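Local coordinates for CRISPR-associated endonuclease Cas3-HD (PDB 3S4L), which cleaves single-stranded DNA in a magnesium-dependent reaction, and single-stranded RNA without added cations, as the HD nuclease of CRISPR interference, at residues A[9-13]-A[78-82]; A[38-43]-A[206-211]; A[62-67]-A[119-123]; A[88-94]-A[147-152]. All coordinates share one frame; numbering follows the deposited sequence.

Contact 1 (A[9-13]-A[78-82])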
loop_
_atom_site.group_PDB
_atom_site.type_symbol
_atom_site.label_atom_id
_atom_site.label_comp_id
_atom_site.label_asym_id
_atom_site.label_seq_id
_atom_site.Cartn_x
_atom_site.Cartn_y
_atom_site.Cartn_z
ATOM N N VAL A 9 7.742 -14.220 8.073
ATOM C CA VAL A 9 7.075 -13.442 7.028
ATOM C C VAL A 9 8.123 -12.709 6.188
ATOM O O VAL A 9 8.779 -11.785 6.666
ATOM C CB VAL A 9 6.079 -12.439 7.626
ATOM C CG1 VAL A 9 5.227 -11.821 6.519
ATOM C CG2 VAL A 9 5.196 -13.135 8.649
ATOM N N LEU A 10 8.293 -13.138 4.939
ATOM C CA LEU A 10 9.426 -12.688 4.124
ATOM C C LEU A 10 9.104 -11.559 3.140
ATOM O O LEU A 10 8.020 -11.532 2.548
ATOM C CB LEU A 10 10.046 -13.879 3.372
ATOM C CG LEU A 10 10.743 -14.944 4.227
ATOM C CD1 LEU A 10 11.390 -16.037 3.374
ATOM C CD2 LEU A 10 11.798 -14.299 5.140
ATOM N N ALA A 11 10.049 -10.625 2.986
ATOM C CA ALA A 11 9.981 -9.621 1.925
ATOM C C ALA A 11 10.709 -10.184 0.708
ATOM O O ALA A 11 10.284 -9.982 -0.435
ATOM C CB ALA A 11 10.622 -8.284 2.373
ATOM N N PHE A 12 11.816 -10.879 0.978
ATOM C CA PHE A 12 12.622 -11.562 -0.033
ATOM C C PHE A 12 13.173 -12.827 0.600
ATOM O O PHE A 12 13.213 -12.937 1.830
ATOM C CB PHE A 12 13.814 -10.702 -0.471
ATOM C CG PHE A 12 13.449 -9.305 -0.856
ATOM C CD1 PHE A 12 13.029 -9.018 -2.142
ATOM C CD2 PHE A 12 13.532 -8.274 0.068
ATOM C CE1 PHE A 12 12.692 -7.716 -2.501
ATOM C CE2 PHE A 12 13.193 -6.972 -0.284
ATOM C CZ PHE A 12 12.775 -6.693 -1.572
ATOM N N LYS A 13 13.629 -13.761 -0.232
ATOM C CA LYS A 13 14.228 -14.997 0.262
ATOM C C LYS A 13 15.175 -14.719 1.430
ATOM O O LYS A 13 15.186 -15.459 2.418
ATOM C CB LYS A 13 14.981 -15.707 -0.869
ATOM C CG LYS A 13 14.776 -17.207 -0.915
ATOM C CD LYS A 13 14.829 -17.699 -2.356
ATOM C CE LYS A 13 14.304 -19.120 -2.501
ATOM N NZ LYS A 13 15.339 -20.141 -2.166
ATOM N N ALA A 78 5.414 -18.375 -2.745
ATOM C CA ALA A 78 6.190 -18.192 -3.963
ATOM C C ALA A 78 7.641 -17.786 -3.665
ATOM O O ALA A 78 8.548 -18.120 -4.419
ATOM C CB ALA A 78 5.509 -17.185 -4.892
ATOM N N ILE A 79 7.858 -17.073 -2.563
ATOM C CA ILE A 79 9.205 -16.631 -2.186
ATOM C C ILE A 79 10.107 -17.789 -1.768
ATOM O O ILE A 79 11.274 -17.846 -2.152
ATOM C CB ILE A 79 9.164 -15.636 -1.017
ATOM C CG1 ILE A 79 8.578 -14.300 -1.464
ATOM C CG2 ILE A 79 10.564 -15.418 -0.450
ATOM C CD1 ILE A 79 8.510 -13.277 -0.345
ATOM N N ILE A 80 9.552 -18.711 -0.986
ATOM C CA ILE A 80 10.306 -19.818 -0.411
ATOM C C ILE A 80 10.546 -20.942 -1.410
ATOM O O ILE A 80 11.553 -21.659 -1.335
ATOM C CB ILE A 80 9.545 -20.413 0.791
ATOM C CG1 ILE A 80 9.540 -19.420 1.949
ATOM C CG2 ILE A 80 10.141 -21.757 1.216
ATOM C CD1 ILE A 80 8.193 -19.296 2.617
ATOM N N ASN A 81 9.611 -21.102 -2.338
ATOM C CA ASN A 81 9.623 -22.252 -3.231
ATOM C C ASN A 81 9.556 -21.863 -4.709
ATOM O O ASN A 81 8.623 -21.179 -5.144
ATOM C CB ASN A 81 8.470 -23.201 -2.876
ATOM C CG ASN A 81 8.636 -24.579 -3.489
ATOM O OD1 ASN A 81 9.481 -24.790 -4.364
ATOM N ND2 ASN A 81 7.826 -25.528 -3.030
ATOM N N ASP A 82 10.555 -22.302 -5.473
ATOM C CA ASP A 82 10.558 -22.107 -6.921
ATOM C C ASP A 82 9.891 -23.290 -7.635
ATOM O O ASP A 82 10.424 -23.835 -8.603
ATOM C CB ASP A 82 11.978 -21.883 -7.451
#

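Contact 2 (A[38-43]-A[206-211])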
loop_
_atom_site.group_PDB
_atom_site.type_symbol
_atom_site.label_atom_id
_atom_site.label_comp_id
_atom_site.label_asym_id
_atom_site.label_seq_id
_atom_site.Cartn_x
_atom_site.Cartn_y
_atom_site.Cartn_z
ATOM N N THR A 38 7.012 19.266 -0.283
ATOM C CA THR A 38 6.439 18.961 -1.593
ATOM C C THR A 38 5.196 18.104 -1.441
ATOM O O THR A 38 4.161 18.381 -2.036
ATOM C CB THR A 38 7.453 18.242 -2.494
ATOM O OG1 THR A 38 8.618 19.065 -2.633
ATOM C CG2 THR A 38 6.868 17.985 -3.879
ATOM N N ILE A 39 5.294 17.068 -0.624
ATOM C CA ILE A 39 4.147 16.217 -0.366
ATOM C C ILE A 39 3.014 16.992 0.327
ATOM O O ILE A 39 1.853 16.835 -0.032
ATOM C CB ILE A 39 4.550 15.011 0.475
ATOM C CG1 ILE A 39 5.654 14.222 -0.237
ATOM C CG2 ILE A 39 3.345 14.127 0.739
ATOM C CD1 ILE A 39 6.297 13.161 0.631
ATOM N N LYS A 40 3.345 17.833 1.312
ATOM C CA LYS A 40 2.305 18.615 1.985
ATOM C C LYS A 40 1.534 19.491 1.002
ATOM O O LYS A 40 0.301 19.579 1.071
ATOM C CB LYS A 40 2.873 19.486 3.102
ATOM C CG LYS A 40 1.893 20.508 3.672
ATOM C CD LYS A 40 2.543 21.290 4.819
ATOM C CE LYS A 40 1.535 22.184 5.542
ATOM N NZ LYS A 40 1.138 23.351 4.720
ATOM N N ARG A 41 2.254 20.132 0.084
ATOM C CA ARG A 41 1.612 21.066 -0.841
ATOM C C ARG A 41 0.874 20.372 -1.996
ATOM O O ARG A 41 -0.052 20.942 -2.574
ATOM C CB ARG A 41 2.596 22.141 -1.328
ATOM C CG ARG A 41 2.674 23.339 -0.368
ATOM C CD ARG A 41 3.916 24.175 -0.572
ATOM N NE ARG A 41 3.599 25.540 -0.989
ATOM C CZ ARG A 41 3.125 26.489 -0.182
ATOM N NH1 ARG A 41 2.894 26.228 1.100
ATOM N NH2 ARG A 41 2.869 27.704 -0.663
ATOM N N ALA A 42 1.272 19.143 -2.301
ATOM C CA ALA A 42 0.581 18.318 -3.281
ATOM C C ALA A 42 -0.768 17.890 -2.722
ATOM O O ALA A 42 -1.784 18.018 -3.399
ATOM C CB ALA A 42 1.420 17.091 -3.636
ATOM N N LEU A 43 -0.763 17.369 -1.493
ATOM C CA LEU A 43 -1.999 17.065 -0.768
ATOM C C LEU A 43 -2.909 18.283 -0.690
ATOM O O LEU A 43 -4.130 18.164 -0.698
ATOM C CB LEU A 43 -1.704 16.569 0.647
ATOM C CG LEU A 43 -1.144 15.157 0.735
ATOM C CD1 LEU A 43 -0.861 14.789 2.176
ATOM C CD2 LEU A 43 -2.110 14.158 0.071
ATOM N N PHE A 206 0.388 13.254 -10.996
ATOM C CA PHE A 206 1.407 14.076 -10.356
ATOM C C PHE A 206 1.357 13.925 -8.831
ATOM O O PHE A 206 2.399 13.915 -8.171
ATOM C CB PHE A 206 1.277 15.546 -10.811
ATOM C CG PHE A 206 1.172 16.548 -9.681
ATOM C CD1 PHE A 206 2.271 17.317 -9.312
ATOM C CD2 PHE A 206 -0.027 16.738 -9.006
ATOM C CE1 PHE A 206 2.181 18.243 -8.280
ATOM C CE2 PHE A 206 -0.123 17.661 -7.970
ATOM C CZ PHE A 206 0.984 18.415 -7.609
ATOM N N ILE A 207 0.157 13.781 -8.272
ATOM C CA ILE A 207 0.024 13.640 -6.815
ATOM C C ILE A 207 0.441 12.246 -6.344
ATOM O O ILE A 207 1.324 12.111 -5.478
ATOM C CB ILE A 207 -1.389 14.021 -6.312
ATOM C CG1 ILE A 207 -1.646 13.450 -4.919
ATOM C CG2 ILE A 207 -2.436 13.539 -7.260
ATOM C CD1 ILE A 207 -1.011 14.275 -3.803
ATOM N N VAL A 208 -0.168 11.216 -6.932
ATOM C CA VAL A 208 0.321 9.849 -6.781
ATOM C C VAL A 208 1.800 9.794 -7.123
ATOM O O VAL A 208 2.597 9.175 -6.410
ATOM C CB VAL A 208 -0.407 8.876 -7.730
ATOM C CG1 VAL A 208 0.276 7.511 -7.719
ATOM C CG2 VAL A 208 -1.866 8.760 -7.369
ATOM N N GLY A 209 2.162 10.433 -8.233
ATOM C CA GLY A 209 3.549 10.507 -8.652
ATOM C C GLY A 209 4.425 11.125 -7.584
ATOM O O GLY A 209 5.541 10.677 -7.353
ATOM N N THR A 210 3.902 12.146 -6.909
ATOM C CA THR A 210 4.625 12.820 -5.820
ATOM C C THR A 210 4.794 11.926 -4.587
ATOM O O THR A 210 5.866 11.881 -3.986
ATOM C CB THR A 210 3.883 14.117 -5.384
ATOM O OG1 THR A 210 3.603 14.925 -6.534
ATOM C CG2 THR A 210 4.707 14.921 -4.385
ATOM N N LEU A 211 3.733 11.228 -4.190
ATOM C CA LEU A 211 3.825 10.372 -3.010
ATOM C C LEU A 211 4.725 9.177 -3.306
ATOM O O LEU A 211 5.415 8.672 -2.420
ATOM C CB LEU A 211 2.435 9.912 -2.541
ATOM C CG LEU A 211 1.404 11.012 -2.246
ATOM C CD1 LEU A 211 0.104 10.431 -1.690
ATOM C CD2 LEU A 211 1.957 12.028 -1.300
#

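Contact 3 (A[62-67]-A[119-123]). With CA (calcium ion), chain C.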
loop_
_atom_site.group_PDB
_atom_site.type_symbol
_atom_site.label_atom_id
_atom_site.label_comp_id
_atom_site.label_asym_id
_atom_site.label_seq_id
_atom_site.Cartn_x
_atom_site.Cartn_y
_atom_site.Cartn_z
ATOM N N LEU A 62 2.432 4.529 4.465
ATOM C CA LEU A 62 2.620 4.038 3.104
ATOM C C LEU A 62 3.881 3.198 3.039
ATOM O O LEU A 62 3.931 2.153 2.387
ATOM C CB LEU A 62 2.762 5.207 2.134
ATOM C CG LEU A 62 1.568 6.139 2.109
ATOM C CD1 LEU A 62 1.672 7.027 0.876
ATOM C CD2 LEU A 62 0.281 5.318 2.102
ATOM N N ILE A 63 4.913 3.678 3.715
ATOM C CA ILE A 63 6.173 2.983 3.738
ATOM C C ILE A 63 5.948 1.627 4.386
ATOM O O ILE A 63 6.359 0.598 3.856
ATOM C CB ILE A 63 7.242 3.812 4.485
ATOM C CG1 ILE A 63 7.657 5.015 3.628
ATOM C CG2 ILE A 63 8.472 2.959 4.821
ATOM C CD1 ILE A 63 8.337 6.122 4.398
ATOM N N LYS A 64 5.260 1.608 5.518
ATOM C CA LYS A 64 5.129 0.359 6.239
ATOM C C LYS A 64 4.167 -0.626 5.570
ATOM O O LYS A 64 4.308 -1.836 5.698
ATOM C CB LYS A 64 4.708 0.632 7.686
ATOM C CG LYS A 64 5.782 1.323 8.526
ATOM C CD LYS A 64 5.224 1.753 9.872
ATOM C CE LYS A 64 6.327 2.206 10.819
ATOM N NZ LYS A 64 5.741 2.777 12.075
ATOM N N LEU A 65 3.184 -0.113 4.854
ATOM C CA LEU A 65 2.117 -0.976 4.401
ATOM C C LEU A 65 2.140 -1.279 2.907
ATOM O O LEU A 65 1.375 -2.127 2.436
ATOM C CB LEU A 65 0.771 -0.372 4.794
ATOM C CG LEU A 65 0.467 -0.275 6.291
ATOM C CD1 LEU A 65 -0.929 0.327 6.485
ATOM C CD2 LEU A 65 0.557 -1.655 6.961
ATOM N N HIS A 66 2.986 -0.599 2.139
ATOM C CA HIS A 66 2.859 -0.771 0.695
ATOM C C HIS A 66 3.145 -2.214 0.238
ATOM O O HIS A 66 2.646 -2.645 -0.798
ATOM C CB HIS A 66 3.656 0.270 -0.091
ATOM C CG HIS A 66 5.132 0.069 -0.045
ATOM N ND1 HIS A 66 5.893 0.430 1.045
ATOM C CD2 HIS A 66 5.993 -0.445 -0.954
ATOM C CE1 HIS A 66 7.157 0.143 0.806
ATOM N NE2 HIS A 66 7.246 -0.383 -0.404
ATOM N N ASP A 67 3.928 -2.955 1.017
ATOM C CA ASP A 67 4.167 -4.366 0.727
ATOM C C ASP A 67 3.509 -5.333 1.691
ATOM O O ASP A 67 3.901 -6.509 1.750
ATOM C CB ASP A 67 5.669 -4.658 0.673
ATOM C CG ASP A 67 6.290 -4.248 -0.647
ATOM O OD1 ASP A 67 7.525 -4.050 -0.689
ATOM O OD2 ASP A 67 5.523 -4.123 -1.629
ATOM N N THR A 119 -1.928 5.138 -4.208
ATOM C CA THR A 119 -0.488 5.225 -4.370
ATOM C C THR A 119 0.104 3.840 -4.160
ATOM O O THR A 119 0.970 3.385 -4.922
ATOM C CB THR A 119 0.112 6.200 -3.344
ATOM O OG1 THR A 119 -0.426 7.506 -3.570
ATOM C CG2 THR A 119 1.623 6.243 -3.471
ATOM N N VAL A 120 -0.377 3.178 -3.108
ATOM C CA VAL A 120 0.049 1.836 -2.774
ATOM C C VAL A 120 -0.347 0.817 -3.866
ATOM O O VAL A 120 0.413 -0.106 -4.177
ATOM C CB VAL A 120 -0.532 1.413 -1.424
ATOM C CG1 VAL A 120 -0.545 -0.112 -1.317
ATOM C CG2 VAL A 120 0.270 2.048 -0.275
ATOM N N MET A 121 -1.534 0.995 -4.441
ATOM C CA MET A 121 -2.033 0.106 -5.482
ATOM C C MET A 121 -1.195 0.287 -6.746
ATOM O O MET A 121 -1.137 -0.578 -7.612
ATOM C CB MET A 121 -3.502 0.425 -5.779
ATOM C CG MET A 121 -4.282 -0.709 -6.470
ATOM S SD MET A 121 -5.860 -0.153 -7.147
ATOM C CE MET A 121 -6.908 -0.247 -5.709
ATOM N N LEU A 122 -0.524 1.420 -6.838
ATOM C CA LEU A 122 0.223 1.746 -8.036
ATOM C C LEU A 122 1.717 1.850 -7.736
ATOM O O LEU A 122 2.456 2.411 -8.528
ATOM C CB LEU A 122 -0.286 3.080 -8.617
ATOM C CG LEU A 122 -1.498 3.098 -9.563
ATOM C CD1 LEU A 122 -2.606 2.147 -9.144
ATOM C CD2 LEU A 122 -2.056 4.516 -9.735
ATOM N N HIS A 123 2.180 1.309 -6.609
ATOM C CA HIS A 123 3.581 1.531 -6.242
ATOM C C HIS A 123 4.554 0.755 -7.115
ATOM O O HIS A 123 5.770 0.889 -6.960
ATOM C CB HIS A 123 3.862 1.310 -4.744
ATOM C CG HIS A 123 3.886 -0.130 -4.327
ATOM N ND1 HIS A 123 2.793 -0.756 -3.764
ATOM C CD2 HIS A 123 4.873 -1.057 -4.370
ATOM C CE1 HIS A 123 3.104 -2.007 -3.469
ATOM N NE2 HIS A 123 4.355 -2.220 -3.843
HETATM CA CA CA C . 5.843 -4.064 -3.863
HETATM O O HOH W 1 7.624 -2.859 -2.993
HETATM O O HOH W 2 8.151 -5.686 -3.749
#

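Contact 4 (A[88-94]-A[147-152]). With CA (calcium ion), chain C.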
loop_
_atom_site.group_PDB
_atom_site.type_symbol
_atom_site.label_atom_id
_atom_site.label_comp_id
_atom_site.label_asym_id
_atom_site.label_seq_id
_atom_site.Cartn_x
_atom_site.Cartn_y
_atom_site.Cartn_z
ATOM N N GLY A 88 -0.161 -14.504 -11.721
ATOM C CA GLY A 88 -0.784 -13.208 -11.887
ATOM C C GLY A 88 -1.101 -12.498 -10.582
ATOM O O GLY A 88 -1.517 -11.330 -10.595
ATOM N N PHE A 89 -0.926 -13.181 -9.451
ATOM C CA PHE A 89 -1.229 -12.518 -8.192
ATOM C C PHE A 89 -0.432 -11.215 -8.039
ATOM O O PHE A 89 0.769 -11.166 -8.333
ATOM C CB PHE A 89 -0.987 -13.399 -6.976
ATOM C CG PHE A 89 -1.218 -12.673 -5.673
ATOM C CD1 PHE A 89 -2.517 -12.381 -5.237
ATOM C CD2 PHE A 89 -0.144 -12.251 -4.897
ATOM C CE1 PHE A 89 -2.742 -11.681 -4.025
ATOM C CE2 PHE A 89 -0.355 -11.571 -3.680
ATOM C CZ PHE A 89 -1.650 -11.278 -3.242
ATOM N N ARG A 90 -1.108 -10.160 -7.592
ATOM C CA ARG A 90 -0.462 -8.849 -7.415
ATOM C C ARG A 90 -0.640 -8.338 -5.983
ATOM O O ARG A 90 -1.724 -7.910 -5.584
ATOM C CB ARG A 90 -1.009 -7.850 -8.430
ATOM C CG ARG A 90 -0.963 -8.376 -9.847
ATOM C CD ARG A 90 0.270 -7.944 -10.611
ATOM N NE ARG A 90 1.481 -7.891 -9.800
ATOM C CZ ARG A 90 2.341 -6.877 -9.823
ATOM N NH1 ARG A 90 2.106 -5.833 -10.608
ATOM N NH2 ARG A 90 3.433 -6.901 -9.061
ATOM N N HIS A 91 0.435 -8.419 -5.207
ATOM C CA HIS A 91 0.402 -8.077 -3.790
ATOM C C HIS A 91 -0.108 -6.659 -3.517
ATOM O O HIS A 91 -0.767 -6.415 -2.499
ATOM C CB HIS A 91 1.794 -8.229 -3.187
ATOM C CG HIS A 91 2.799 -7.276 -3.756
ATOM N ND1 HIS A 91 3.396 -7.454 -4.978
ATOM C CD2 HIS A 91 3.315 -6.132 -3.245
ATOM C CE1 HIS A 91 4.234 -6.457 -5.213
ATOM N NE2 HIS A 91 4.196 -5.648 -4.180
ATOM N N GLU A 92 0.180 -5.727 -4.422
ATOM C CA GLU A 92 -0.146 -4.321 -4.159
ATOM C C GLU A 92 -1.644 -4.044 -4.038
ATOM O O GLU A 92 -2.049 -3.080 -3.379
ATOM C CB GLU A 92 0.496 -3.370 -5.186
ATOM C CG GLU A 92 0.084 -3.591 -6.623
ATOM C CD GLU A 92 1.075 -4.478 -7.380
ATOM O OE1 GLU A 92 1.450 -5.551 -6.856
ATOM O OE2 GLU A 92 1.488 -4.094 -8.495
ATOM N N LEU A 93 -2.467 -4.875 -4.677
ATOM C CA LEU A 93 -3.927 -4.701 -4.595
ATOM C C LEU A 93 -4.396 -5.030 -3.183
ATOM O O LEU A 93 -5.268 -4.363 -2.629
ATOM C CB LEU A 93 -4.656 -5.582 -5.613
ATOM C CG LEU A 93 -4.845 -5.074 -7.051
ATOM C CD1 LEU A 93 -3.559 -4.632 -7.703
ATOM C CD2 LEU A 93 -5.522 -6.166 -7.889
ATOM N N VAL A 94 -3.799 -6.070 -2.608
ATOM C CA VAL A 94 -4.069 -6.443 -1.229
ATOM C C VAL A 94 -3.488 -5.422 -0.257
ATOM O O VAL A 94 -4.106 -5.135 0.764
ATOM C CB VAL A 94 -3.495 -7.822 -0.897
ATOM C CG1 VAL A 94 -3.582 -8.081 0.612
ATOM C CG2 VAL A 94 -4.221 -8.880 -1.709
ATOM N N ASP A 147 -8.420 -11.019 -12.361
ATOM C CA ASP A 147 -7.211 -11.729 -12.760
ATOM C C ASP A 147 -6.131 -11.658 -11.656
ATOM O O ASP A 147 -5.471 -12.651 -11.331
ATOM C CB ASP A 147 -6.651 -11.112 -14.058
ATOM C CG ASP A 147 -7.481 -11.467 -15.293
ATOM O OD1 ASP A 147 -8.304 -12.406 -15.208
ATOM O OD2 ASP A 147 -7.295 -10.820 -16.355
ATOM N N LYS A 148 -5.957 -10.475 -11.080
ATOM C CA LYS A 148 -4.806 -10.246 -10.215
ATOM C C LYS A 148 -5.053 -10.728 -8.792
ATOM O O LYS A 148 -4.139 -10.790 -7.971
ATOM C CB LYS A 148 -4.388 -8.775 -10.242
ATOM C CG LYS A 148 -3.859 -8.283 -11.595
ATOM C CD LYS A 148 -3.744 -6.740 -11.569
ATOM C CE LYS A 148 -2.902 -6.186 -12.718
ATOM N NZ LYS A 148 -2.400 -4.810 -12.375
ATOM N N LEU A 149 -6.299 -11.085 -8.514
ATOM C CA LEU A 149 -6.661 -11.576 -7.191
ATOM C C LEU A 149 -7.112 -13.032 -7.241
ATOM O O LEU A 149 -7.396 -13.643 -6.208
ATOM C CB LEU A 149 -7.731 -10.676 -6.565
ATOM C CG LEU A 149 -7.087 -9.361 -6.152
ATOM C CD1 LEU A 149 -8.092 -8.364 -5.598
ATOM C CD2 LEU A 149 -5.997 -9.691 -5.118
ATOM N N LYS A 150 -7.160 -13.589 -8.446
ATOM C CA LYS A 150 -7.645 -14.957 -8.626
ATOM C C LYS A 150 -7.042 -15.914 -7.597
ATOM O O LYS A 150 -7.769 -16.636 -6.907
ATOM C CB LYS A 150 -7.342 -15.462 -10.040
ATOM C CG LYS A 150 -8.053 -16.777 -10.392
ATOM C CD LYS A 150 -7.841 -17.150 -11.857
ATOM C CE LYS A 150 -8.769 -18.286 -12.278
ATOM N NZ LYS A 150 -8.471 -19.545 -11.536
ATOM N N LYS A 151 -5.713 -15.904 -7.484
ATOM C CA LYS A 151 -5.021 -16.842 -6.590
ATOM C C LYS A 151 -4.844 -16.344 -5.147
ATOM O O LYS A 151 -4.105 -16.948 -4.370
ATOM C CB LYS A 151 -3.669 -17.269 -7.178
ATOM C CG LYS A 151 -3.787 -18.246 -8.328
ATOM C CD LYS A 151 -4.855 -19.286 -8.021
ATOM C CE LYS A 151 -4.764 -20.505 -8.928
ATOM N NZ LYS A 151 -5.574 -21.634 -8.372
ATOM N N PHE A 152 -5.519 -15.260 -4.773
ATOM C CA PHE A 152 -5.439 -14.817 -3.382
ATOM C C PHE A 152 -6.128 -15.838 -2.473
ATOM O O PHE A 152 -7.285 -16.200 -2.695
ATOM C CB PHE A 152 -6.049 -13.426 -3.184
ATOM C CG PHE A 152 -6.021 -12.945 -1.745
ATOM C CD1 PHE A 152 -4.818 -12.578 -1.141
ATOM C CD2 PHE A 152 -7.197 -12.842 -1.003
ATOM C CE1 PHE A 152 -4.786 -12.132 0.182
ATOM C CE2 PHE A 152 -7.175 -12.388 0.317
ATOM C CZ PHE A 152 -5.965 -12.036 0.915
HETATM CA CA CA C . 5.843 -4.064 -3.863
HETATM O O HOH W 2 8.151 -5.686 -3.749
HETATM O O HOH W 1 7.624 -2.859 -2.993
#

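Contact 1 (A[9-13]-A[78-82])
Ile79 packs into the concave side of the bend that the chain makes from Leu10 to Lys13. This is the tight part of the contact. CD1 of Ile79 points into the bend and lies 3.4 Å from Leu10 O. The CG2 branch stands anti to the backbone N of Ile79, and this sets it against the Phe12-Lys13 peptide, 3.5 Å from Lys13 N. Leu10 meets the same branch obliquely: its CD1 is 4.0 Å from Ile79 CG2. Ala11 and Phe12 form a classic beta bulge facing strand 15-16, and the nearest side-chain atom of Phe12 is about 8 Å from the bound calcium ion.

The other side is loose and faces solvent. Leu10 CD1 touches Ile80 CG1 there at 4.1 Å. Lys13 bends along the end of helix 73-80, and its CE lies 3.3 Å from Ile79 O. Its NZ stays 4.2 Å from Ile80 O, too far for a hydrogen bond. Gln76 OE1 accepts a bond from Leu10 N, and Lys70 NZ bonds to Ala11 O. The direct contact is thus a surface join made by van der Waals packing, while polar bonds to neighbouring residues tie down the 9-13 backbone.

Contact 2 (A[38-43]-A[206-211])
Leu211 N donates to Ile207 O at 2.9 Å, one turn back in helix 204-215, and the side chains of both residues reach across to helix 36-43. Opposite them, Ile39 O accepts Leu43 N at 3.0 Å and, more weakly, Ala42 N. With the backbone groups used inside each helix, the join itself is made by side chains. Ala42 is at its centre. Its CB is 3.7 Å from Ile207 CD1 and 4.0 Å from Thr210 CG2. Chi1 of Ile207 (162°) puts CG1 anti to the backbone N, and from there CD1 reaches Ala42 and also Leu43 CD2.

The two segments form an antiparallel helix pair in the mainly helical HD fold, with axes 9.7 Å apart at closest and directions 155° apart. Helices 52-65 and 110-121 cover the inner side: Ile39 rests on Val55 and Met59, and Ile115 meets Leu43, Ile207 and Leu211. On this side the packing is tight, with Ile39 CG2 only 3.2 Å from Leu211 CD2. Toward solvent the packing is looser. There Thr38 CG2 meets Thr210 CG2 at 3.8 Å, while the poorly ordered Phe206 ring approaches Ala42 CB obliquely through CZ.

Contact 3 (A[62-67]-A[119-123])
This is a buried contact between the C-terminal ends of helices 52-65 and 110-121, near the centre of the chain, and forms part of the metal site of the HD nuclease. The His66-Asp67 pair is the HD motif that gives the family its name. Asp67 and His123 meet at a calcium ion, held by the four residues assigned to the catalytic magnesium. Asp67 OD2 binds it at 2.3 Å and His123 NE2 at 2.4 Å. His91 and His124 supply the other protein ligands, and two waters complete the set. One water also donates to Asp67 OD1.

Behind the metal, His66 makes a T-shaped stack with His123. The CD2 edge of His66 points over one face of the His123 ring, with planes at 87° and centroids 4.9 Å apart. His66 CB lies over the same ring in a CH-pi contact. The His66 ring is turned back along helix 52-65, with CG between the backbone N and the carbonyl carbon (chi1 72°). In that position ND1 donates to Leu62 O at 2.9 Å, an oxygen that also takes His66 N. A second calcium ion lies about 4 Å from the nearest His66 side-chain atom.

Farther from the ions the join is apolar. Val120 CG2 fits between His66 CB, at 3.8 Å, and Leu62 CD2, at 4.0 Å. The His123 ring, by contrast, is held by the end of helix 110-121: ND1 donates to Val120 O in the carbonyl plane, on a lone pair, at a modelled 2.5 Å, which is short.

Contact 4 (A[88-94]-A[147-152])
Arg90 N donates to Lys148 O at 3.1 Å, with an N-H...O angle of 150°. Two CA-H...O contacts flank this bond. Phe89 CA approaches the same Lys148 oxygen at 3.4 Å, and Lys148 CA approaches Gly88 O at 3.5 Å.

The apolar group joins the end of helix 142-149 to the segment leading into helix 91-107, and helix 181-197 touches Leu93, Leu149 and Phe152. CE1 of Phe89 meets Phe152 CD1 at 3.7 Å, the two rings crossing obliquely. Phe152 closes a type I turn that starts at Leu149. Val94 CG2 touches Phe152 CD1 at 3.8 Å and Leu149 CD2 at 3.9 Å. Leu93 CD2 sits against Lys148 CB and Leu149 CG.

Charged chains make the outer edge. The extended Lys148 lies across Arg90, aliphatic part to aliphatic part, with CG to CG at 3.4 Å. The bent Arg90 turns its guanidinium back to Glu92, in a salt bridge whose oxygen lies well out of the guanidinium plane. The Arg90 N bond ties the backbone down just before His91, which binds the calcium ion. Glu92 may offset the charge of Arg90, and less directly that of Lys148.

The four contacts lie within one helical HD domain. Contact 3 is near its centre. Contacts 1 and 2 lie on opposite sides of it, with their own centres about 32 Å apart. Contacts 3 and 4 touch and share the calcium ion and its two waters: Asp67 OD2 and His91 NE2 are 3.3 Å apart. Contact 2 also touches contact 3, where Leu211 packs on Thr119. Contact 1 closes before contact 4 opens, whereas the segments of contacts 3 and 4 alternate. Contact 2 spans both, joining helices 36-43 and 204-215. Asp67, His91 and His123 of contacts 3 and 4, distant in sequence, thus bind one calcium ion, while contacts 1 and 2 pack farther out.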